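Local coordinates for uncharacterized protein (Borrelia turicatae, PDB 5VJ4) that is of unknown function, but is a putative surface protein of a relapsing fever spirochete, probably lipid-anchored and possibly lipid-binding, at residues L241-I255 against V278-I290. Residues are numbered along the deposited sequence; the frame is centred on the assembly and turned at random.
Sequences LDADDRATINEIGKI and VVRMIDIYRGVKI. With SO4 (sulfate ion), chain E.
The Y285 ring takes I252 over one face, with CG1 of I252 3.9 Å from the ring centroid and almost straight above it, a CH-pi contact. At the ring's edge, near its plane, lies OE1 of E251, modelled too close to OH of Y285 to fix the length of the bond between them, though a hydrogen bond is likely; the carboxylate stands steeply to the ring. T248 and I255 complete the hole that receives this aromatic knob, methyl CG2 of T248 lying 3.5 Å from CD2 of Y285. With its CG anti to the backbone N (chi1 174°), Y285 is swung across into that socket.

The second flat group, the R286 guanidinium, rests one face on CG2 of its helix neighbour I282. At its edge, NE and NH2 of R286 together grip OG1 of T248, each at 3.0 Å, the hydroxyl sitting nearly in the guanidinium plane. NH2 of R286 also forms a salt bridge with OD1 of D245 at 2.9 Å, met on the anti side and bent to 134°. A chain extended from CG to NE carries R286 obliquely across T248 to this carboxylate, whose other oxygen pairs with R220; two cations probably help keep D245 ionised.

Beside these groups, I249 and I252 converge on one methyl: CE of selenomethionine M281 lies 3.5 Å from CD1 of I249. I282 fills the centre, its CD1 against CG1 of I249 and its CG2 against T248.

The pair illustrates steeply crossed helix packing, with axes 10.2 Å apart at 76°, inside an all-helical fold. Helix 218-222 flanks the R286 side through R220, Y216 adds a cation-pi contact to R286, and helix 308-334 covers M281, Y285 and I255 with F330, Y322 and Y323.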
ATOM      1  N   LEU A 241     -16.947  -2.968   3.506  1.00 65.33           N
ATOM      2  CA  LEU A 241     -17.093  -2.389   4.848  1.00 57.13           C
ATOM      3  C   LEU A 241     -18.417  -2.754   5.471  1.00 59.98           C
ATOM      4  O   LEU A 241     -19.446  -2.725   4.796  1.00 61.94           O
ATOM      5  CB  LEU A 241     -16.997  -0.860   4.785  1.00 50.25           C
ATOM      6  CG  LEU A 241     -15.768  -0.314   4.021  1.00 51.00           C
ATOM      7  CD1 LEU A 241     -15.649   1.190   4.068  1.00 55.53           C
ATOM      8  CD2 LEU A 241     -14.484  -0.900   4.547  1.00 42.52           C
ATOM      9  N   ASP A 242     -18.387  -3.109   6.755  1.00 58.20           N
ATOM     10  CA  ASP A 242     -19.616  -3.251   7.542  1.00 57.62           C
ATOM     11  C   ASP A 242     -20.058  -1.877   8.088  1.00 63.69           C
ATOM     12  O   ASP A 242     -19.394  -0.858   7.866  1.00 55.62           O
ATOM     13  CB  ASP A 242     -19.390  -4.218   8.699  1.00 64.31           C
ATOM     14  CG  ASP A 242     -18.801  -3.536   9.911  1.00 81.28           C
ATOM     15  OD1 ASP A 242     -17.714  -2.934   9.746  1.00 82.01           O
ATOM     16  OD2 ASP A 242     -19.448  -3.575  11.001  1.00 67.86           O
ATOM     17  N   ALA A 243     -21.143  -1.863   8.853  1.00 63.79           N
ATOM     18  CA  ALA A 243     -21.651  -0.618   9.399  1.00 60.04           C
ATOM     19  C   ALA A 243     -20.610   0.143  10.218  1.00 67.92           C
ATOM     20  O   ALA A 243     -20.431   1.359  10.039  1.00 69.11           O
ATOM     21  CB  ALA A 243     -22.905  -0.878  10.200  1.00 47.42           C
ATOM     22  N   ASP A 244     -19.907  -0.578  11.086  1.00 60.84           N
ATOM     23  CA  ASP A 244     -18.872   0.025  11.921  1.00 60.88           C
ATOM     24  C   ASP A 244     -17.802   0.667  11.081  1.00 54.91           C
ATOM     25  O   ASP A 244     -17.413   1.824  11.330  1.00 55.01           O
ATOM     26  CB  ASP A 244     -18.238  -1.013  12.851  1.00 82.72           C
ATOM     27  CG  ASP A 244     -19.158  -1.433  13.989  1.00 84.38           C
ATOM     28  OD1 ASP A 244     -20.084  -0.664  14.361  1.00 88.09           O
ATOM     29  OD2 ASP A 244     -18.937  -2.551  14.501  1.00 78.54           O
ATOM     30  N   ASP A 245     -17.331  -0.076  10.081  1.00 52.68           N
ATOM     31  CA  ASP A 245     -16.343   0.463   9.161  1.00 51.30           C
ATOM     32  C   ASP A 245     -16.869   1.705   8.462  1.00 47.75           C
ATOM     33  O   ASP A 245     -16.187   2.733   8.456  1.00 61.71           O
ATOM     34  CB  ASP A 245     -15.880  -0.591   8.181  1.00 61.89           C
ATOM     35  CG  ASP A 245     -15.055  -1.685   8.848  1.00 72.28           C
ATOM     36  OD1 ASP A 245     -14.440  -1.421   9.899  1.00 78.06           O
ATOM     37  OD2 ASP A 245     -15.027  -2.825   8.331  1.00 70.00           O
ATOM     38  N   ARG A 246     -18.086   1.624   7.924  1.00 48.10           N
ATOM     39  CA  ARG A 246     -18.750   2.778   7.302  1.00 47.24           C
ATOM     40  C   ARG A 246     -18.714   3.992   8.214  1.00 61.99           C
ATOM     41  O   ARG A 246     -18.181   5.056   7.806  1.00 47.01           O
ATOM     42  CB  ARG A 246     -20.178   2.465   6.868  1.00 40.24           C
ATOM     43  CG  ARG A 246     -20.202   1.566   5.647  1.00 59.67           C
ATOM     44  CD  ARG A 246     -21.550   1.437   4.974  1.00 56.21           C
ATOM     45  NE  ARG A 246     -22.572   0.928   5.880  1.00 58.36           N
ATOM     46  CZ  ARG A 246     -22.806  -0.357   6.097  1.00 56.31           C
ATOM     47  NH1 ARG A 246     -23.772  -0.722   6.938  1.00 49.06           N
ATOM     48  NH2 ARG A 246     -22.067  -1.274   5.485  1.00 63.64           N
ATOM     49  N   ALA A 247     -19.211   3.807   9.449  1.00 43.48           N
ATOM     50  CA  ALA A 247     -19.122   4.861  10.479  1.00 44.92           C
ATOM     51  C   ALA A 247     -17.748   5.492  10.523  1.00 47.04           C
ATOM     52  O   ALA A 247     -17.612   6.713  10.335  1.00 65.29           O
ATOM     53  CB  ALA A 247     -19.513   4.343  11.851  1.00 31.98           C
ATOM     54  N   THR A 248     -16.717   4.658  10.692  1.00 55.07           N
ATOM     55  CA  THR A 248     -15.362   5.192  10.836  1.00 54.15           C
ATOM     56  C   THR A 248     -14.946   5.977   9.609  1.00 51.63           C
ATOM     57  O   THR A 248     -14.439   7.103   9.723  1.00 54.85           O
ATOM     58  CB  THR A 248     -14.325   4.114  11.141  1.00 52.92           C
ATOM     59  OG1 THR A 248     -14.778   3.317  12.227  1.00 53.10           O
ATOM     60  CG2 THR A 248     -13.040   4.762  11.543  1.00 48.22           C
ATOM     61  N   ILE A 249     -15.191   5.401   8.433  1.00 50.51           N
ATOM     62  CA  ILE A 249     -14.820   6.102   7.218  1.00 59.19           C
ATOM     63  C   ILE A 249     -15.524   7.442   7.112  1.00 51.11           C
ATOM     64  O   ILE A 249     -14.907   8.430   6.717  1.00 61.78           O
ATOM     65  CB  ILE A 249     -15.016   5.263   5.963  1.00 57.05           C
ATOM     66  CG1 ILE A 249     -13.866   4.293   5.796  1.00 52.90           C
ATOM     67  CG2 ILE A 249     -14.968   6.153   4.740  1.00 69.34           C
ATOM     68  CD1 ILE A 249     -12.570   4.961   5.371  1.00 43.92           C
ATOM     69  N   ASN A 250     -16.786   7.490   7.517  1.00 46.91           N
ATOM     70  CA  ASN A 250     -17.530   8.747   7.400  1.00 63.92           C
ATOM     71  C   ASN A 250     -16.837   9.789   8.244  1.00 66.50           C
ATOM     72  O   ASN A 250     -16.483  10.890   7.760  1.00 63.06           O
ATOM     73  CB  ASN A 250     -19.038   8.596   7.713  1.00 58.46           C
ATOM     74  CG  ASN A 250     -19.828   7.899   6.568  1.00 68.55           C
ATOM     75  OD1 ASN A 250     -19.397   7.826   5.388  1.00 74.98           O
ATOM     76  ND2 ASN A 250     -20.988   7.376   6.923  1.00 47.46           N
ATOM     77  N   GLU A 251     -16.544   9.380   9.472  1.00 59.27           N
ATOM     78  CA  GLU A 251     -15.865  10.248  10.399  1.00 68.92           C
ATOM     79  C   GLU A 251     -14.524  10.739   9.841  1.00 64.69           C
ATOM     80  O   GLU A 251     -14.232  11.944   9.883  1.00 66.23           O
ATOM     81  CB  GLU A 251     -15.691   9.505  11.679  1.00 57.52           C
ATOM     82  CG  GLU A 251     -15.195  10.356  12.818  1.00 82.96           C
ATOM     83  CD  GLU A 251     -14.990   9.514  14.055  1.00 99.25           C
ATOM     84  OE1 GLU A 251     -14.059   9.808  14.827  1.00 70.07           O
ATOM     85  OE2 GLU A 251     -15.779   8.556  14.253  1.00 97.79           O
ATOM     86  N   ILE A 252     -13.740   9.815   9.288  1.00 55.79           N
ATOM     87  CA  ILE A 252     -12.450  10.172   8.705  1.00 63.73           C
ATOM     88  C   ILE A 252     -12.648  11.172   7.559  1.00 64.05           C
ATOM     89  O   ILE A 252     -11.908  12.169   7.448  1.00 55.10           O
ATOM     90  CB  ILE A 252     -11.668   8.918   8.258  1.00 67.76           C
ATOM     91  CG1 ILE A 252     -11.234   8.101   9.483  1.00 65.72           C
ATOM     92  CG2 ILE A 252     -10.466   9.302   7.395  1.00 43.14           C
ATOM     93  CD1 ILE A 252     -10.329   6.928   9.172  1.00 57.55           C
ATOM     94  N   GLY A 253     -13.651  10.901   6.722  1.00 58.49           N
ATOM     95  CA  GLY A 253     -14.032  11.823   5.651  1.00 67.52           C
ATOM     96  C   GLY A 253     -14.255  13.244   6.180  1.00 76.38           C
ATOM     97  O   GLY A 253     -13.592  14.185   5.717  1.00 57.30           O
ATOM     98  N   LYS A 254     -15.144  13.396   7.178  1.00 50.06           N
ATOM     99  CA  LYS A 254     -15.381  14.724   7.792  1.00 57.14           C
ATOM    100  C   LYS A 254     -14.080  15.421   8.210  1.00 59.99           C
ATOM    101  O   LYS A 254     -13.917  16.607   7.992  1.00 74.25           O
ATOM    102  CB  LYS A 254     -16.372  14.705   8.972  1.00 57.34           C
ATOM    103  CG  LYS A 254     -17.609  13.857   8.768  1.00 65.85           C
ATOM    104  CD  LYS A 254     -18.768  14.447   9.548  1.00 74.10           C
ATOM    105  CE  LYS A 254     -20.082  13.885   9.026  1.00 90.59           C
ATOM    106  NZ  LYS A 254     -20.387  14.353   7.640  1.00113.08           N
ATOM    107  N   ILE A 255     -13.136  14.682   8.775  1.00 75.66           N
ATOM    108  CA  ILE A 255     -11.819  15.267   9.035  1.00 63.98           C
ATOM    109  C   ILE A 255     -11.150  15.775   7.750  1.00 59.84           C
ATOM    110  O   ILE A 255     -10.511  16.825   7.765  1.00 75.73           O
ATOM    111  CB  ILE A 255     -10.902  14.290   9.800  1.00 66.78           C
ATOM    112  CG1 ILE A 255     -11.488  13.991  11.185  1.00 57.70           C
ATOM    113  CG2 ILE A 255      -9.481  14.837   9.930  1.00 57.42           C
ATOM    114  CD1 ILE A 255     -10.904  12.765  11.868  1.00 74.34           C
ATOM    115  N   VAL A 278      -7.305   0.233   3.258  1.00 44.84           N
ATOM    116  CA  VAL A 278      -8.345   1.020   3.819  1.00 49.64           C
ATOM    117  C   VAL A 278      -8.662   0.501   5.208  1.00 57.87           C
ATOM    118  O   VAL A 278      -8.727   1.280   6.145  1.00 52.92           O
ATOM    119  CB  VAL A 278      -9.609   1.054   2.960  1.00 53.76           C
ATOM    120  CG1 VAL A 278     -10.776   1.628   3.766  1.00 41.08           C
ATOM    121  CG2 VAL A 278      -9.379   1.925   1.754  1.00 54.16           C
ATOM    122  N   VAL A 279      -8.855  -0.802   5.354  1.00 53.78           N
ATOM    123  CA  VAL A 279      -9.242  -1.312   6.675  1.00 48.73           C
ATOM    124  C   VAL A 279      -8.146  -1.111   7.713  1.00 49.11           C
ATOM    125  O   VAL A 279      -8.425  -0.795   8.850  1.00 43.19           O
ATOM    126  CB  VAL A 279      -9.737  -2.760   6.675  1.00 43.81           C
ATOM    127  CG1 VAL A 279     -10.946  -2.877   5.778  1.00 44.11           C
ATOM    128  CG2 VAL A 279      -8.675  -3.734   6.238  1.00 44.98           C
ATOM    129  N   ARG A 280      -6.893  -1.233   7.313  1.00 46.68           N
ATOM    130  CA  ARG A 280      -5.850  -1.005   8.271  1.00 47.77           C
ATOM    131  C   ARG A 280      -5.818   0.445   8.776  1.00 47.85           C
ATOM    132  O   ARG A 280      -5.639   0.689   9.955  1.00 54.54           O
ATOM    133  CB  ARG A 280      -4.527  -1.419   7.710  1.00 46.61           C
ATOM    134  CG  ARG A 280      -3.481  -1.422   8.770  1.00 67.19           C
ATOM    135  CD  ARG A 280      -2.209  -2.041   8.265  1.00 80.47           C
ATOM    136  NE  ARG A 280      -1.251  -2.081   9.369  1.00 80.38           N
ATOM    137  CZ  ARG A 280      -0.357  -1.130   9.610  1.00 72.11           C
ATOM    138  NH1 ARG A 280       0.463  -1.262  10.631  1.00 88.36           N
ATOM    139  NH2 ARG A 280      -0.278  -0.050   8.824  1.00100.72           N
HETATM  140  N   MSE A 281      -6.037   1.402   7.890  1.00 53.91           N
HETATM  141  CA  MSE A 281      -6.087   2.794   8.312  1.00 57.61           C
HETATM  142  C   MSE A 281      -7.227   2.987   9.263  1.00 50.23           C
HETATM  143  O   MSE A 281      -7.152   3.834  10.120  1.00 56.79           O
HETATM  144  CB  MSE A 281      -6.294   3.653   7.103  1.00 50.87           C
HETATM  145  CG  MSE A 281      -6.531   5.084   7.535  1.00 77.79           C
HETATM  146 SE   MSE A 281      -7.304   6.103   6.016  1.00 85.55          SE
HETATM  147  CE  MSE A 281      -9.205   5.658   6.048  1.00 53.17           C
ATOM    148  N   ILE A 282      -8.273   2.183   9.136  1.00 42.01           N
ATOM    149  CA  ILE A 282      -9.446   2.289  10.011  1.00 46.09           C
ATOM    150  C   ILE A 282      -9.138   1.805  11.433  1.00 67.34           C
ATOM    151  O   ILE A 282      -9.500   2.488  12.409  1.00 57.73           O
ATOM    152  CB  ILE A 282     -10.672   1.510   9.444  1.00 53.03           C
ATOM    153  CG1 ILE A 282     -11.100   2.088   8.096  1.00 53.83           C
ATOM    154  CG2 ILE A 282     -11.853   1.528  10.410  1.00 44.09           C
ATOM    155  CD1 ILE A 282     -12.356   1.471   7.530  1.00 47.01           C
ATOM    156  N   ASP A 283      -8.503   0.626  11.542  1.00 66.63           N
ATOM    157  CA  ASP A 283      -8.072   0.088  12.828  1.00 51.18           C
ATOM    158  C   ASP A 283      -7.161   1.118  13.504  1.00 57.81           C
ATOM    159  O   ASP A 283      -7.385   1.482  14.672  1.00 55.13           O
ATOM    160  CB  ASP A 283      -7.312  -1.239  12.671  1.00 65.27           C
ATOM    161  CG  ASP A 283      -8.119  -2.337  11.965  1.00 85.66           C
ATOM    162  OD1 ASP A 283      -9.390  -2.312  11.983  1.00 72.36           O
ATOM    163  OD2 ASP A 283      -7.441  -3.249  11.407  1.00 61.79           O
ATOM    164  N   ILE A 284      -6.167   1.628  12.769  1.00 39.04           N
ATOM    165  CA  ILE A 284      -5.215   2.524  13.393  1.00 41.69           C
ATOM    166  C   ILE A 284      -5.940   3.746  13.940  1.00 49.23           C
ATOM    167  O   ILE A 284      -5.743   4.108  15.089  1.00 58.14           O
ATOM    168  CB  ILE A 284      -4.135   2.937  12.410  1.00 39.95           C
ATOM    169  CG1 ILE A 284      -3.147   1.789  12.226  1.00 48.68           C
ATOM    170  CG2 ILE A 284      -3.443   4.198  12.893  1.00 38.57           C
ATOM    171  CD1 ILE A 284      -2.541   1.681  10.832  1.00 51.54           C
ATOM    172  N   TYR A 285      -6.797   4.342  13.110  1.00 56.32           N
ATOM    173  CA  TYR A 285      -7.532   5.520  13.487  1.00 58.67           C
ATOM    174  C   TYR A 285      -8.324   5.272  14.765  1.00 58.32           C
ATOM    175  O   TYR A 285      -8.378   6.120  15.650  1.00 58.08           O
ATOM    176  CB  TYR A 285      -8.495   5.924  12.383  1.00 55.64           C
ATOM    177  CG  TYR A 285      -9.389   7.071  12.788  1.00 54.25           C
ATOM    178  CD1 TYR A 285      -8.903   8.377  12.814  1.00 48.09           C
ATOM    179  CD2 TYR A 285     -10.705   6.842  13.187  1.00 53.65           C
ATOM    180  CE1 TYR A 285      -9.704   9.431  13.207  1.00 46.51           C
ATOM    181  CE2 TYR A 285     -11.511   7.874  13.600  1.00 49.16           C
ATOM    182  CZ  TYR A 285     -11.005   9.166  13.598  1.00 56.14           C
ATOM    183  OH  TYR A 285     -11.812  10.199  13.976  1.00 49.70           O
ATOM    184  N   ARG A 286      -8.950   4.114  14.844  1.00 44.97           N
ATOM    185  CA  ARG A 286      -9.776   3.790  15.985  1.00 47.80           C
ATOM    186  C   ARG A 286      -8.985   3.725  17.265  1.00 57.21           C
ATOM    187  O   ARG A 286      -9.487   4.135  18.307  1.00 63.84           O
ATOM    188  CB  ARG A 286     -10.481   2.470  15.791  1.00 37.18           C
ATOM    189  CG  ARG A 286     -11.560   2.511  14.762  1.00 34.12           C
ATOM    190  CD  ARG A 286     -12.216   1.164  14.699  1.00 51.91           C
ATOM    191  NE  ARG A 286     -13.288   1.181  13.733  1.00 39.63           N
ATOM    192  CZ  ARG A 286     -13.714   0.127  13.049  1.00 57.61           C
ATOM    193  NH1 ARG A 286     -13.126  -1.060  13.178  1.00 65.09           N
ATOM    194  NH2 ARG A 286     -14.707   0.279  12.182  1.00 48.13           N
ATOM    195  N   GLY A 287      -7.764   3.200  17.178  1.00 47.30           N
ATOM    196  CA  GLY A 287      -6.871   3.132  18.322  1.00 51.38           C
ATOM    197  C   GLY A 287      -6.561   4.524  18.831  1.00 57.58           C
ATOM    198  O   GLY A 287      -6.626   4.789  20.035  1.00 67.99           O
ATOM    199  N   VAL A 288      -6.257   5.428  17.910  1.00 45.54           N
ATOM    200  CA  VAL A 288      -5.913   6.780  18.305  1.00 48.37           C
ATOM    201  C   VAL A 288      -7.112   7.464  18.927  1.00 55.23           C
ATOM    202  O   VAL A 288      -6.991   8.143  19.932  1.00 52.90           O
ATOM    203  CB  VAL A 288      -5.441   7.610  17.131  1.00 49.12           C
ATOM    204  CG1 VAL A 288      -5.039   8.980  17.639  1.00 43.69           C
ATOM    205  CG2 VAL A 288      -4.281   6.912  16.435  1.00 46.23           C
ATOM    206  N   LYS A 289      -8.271   7.260  18.317  1.00 67.07           N
ATOM    207  CA  LYS A 289      -9.475   7.878  18.782  1.00 57.28           C
ATOM    208  C   LYS A 289      -9.764   7.360  20.171  1.00 63.71           C
ATOM    209  O   LYS A 289     -10.071   8.155  21.042  1.00 66.55           O
ATOM    210  CB  LYS A 289     -10.618   7.571  17.843  1.00 73.67           C
ATOM    211  CG  LYS A 289     -11.994   7.654  18.489  1.00119.22           C
ATOM    212  CD  LYS A 289     -13.119   7.508  17.467  1.00126.33           C
ATOM    213  CE  LYS A 289     -14.237   8.516  17.737  1.00106.10           C
ATOM    214  NZ  LYS A 289     -15.517   7.929  18.207  1.00104.52           N
ATOM    215  N   ILE A 290      -9.649   6.048  20.383  1.00 73.62           N
ATOM    216  CA  ILE A 290      -9.972   5.483  21.702  1.00 63.58           C
ATOM    217  C   ILE A 290      -9.005   5.961  22.763  1.00 68.95           C
ATOM    218  O   ILE A 290      -9.435   6.327  23.844  1.00 79.02           O
ATOM    219  CB  ILE A 290     -10.133   3.968  21.693  1.00 55.93           C
ATOM    220  CG1 ILE A 290     -11.415   3.651  20.920  1.00133.40           C
ATOM    221  CG2 ILE A 290     -10.385   3.457  23.081  1.00 63.02           C
ATOM    222  CD1 ILE A 290     -11.685   2.191  20.623  1.00153.37           C
TER
HETATM  223  S   SO4 E 503     -23.698  -4.486   7.433  0.85 84.19           S
HETATM  224  O1  SO4 E 503     -24.894  -3.943   8.123  0.85 76.63           O
HETATM  225  O2  SO4 E 503     -23.224  -3.489   6.456  0.85 70.65           O
HETATM  226  O3  SO4 E 503     -23.972  -5.771   6.731  0.85 80.52           O
HETATM  227  O4  SO4 E 503     -22.620  -4.668   8.422  0.85 96.27           O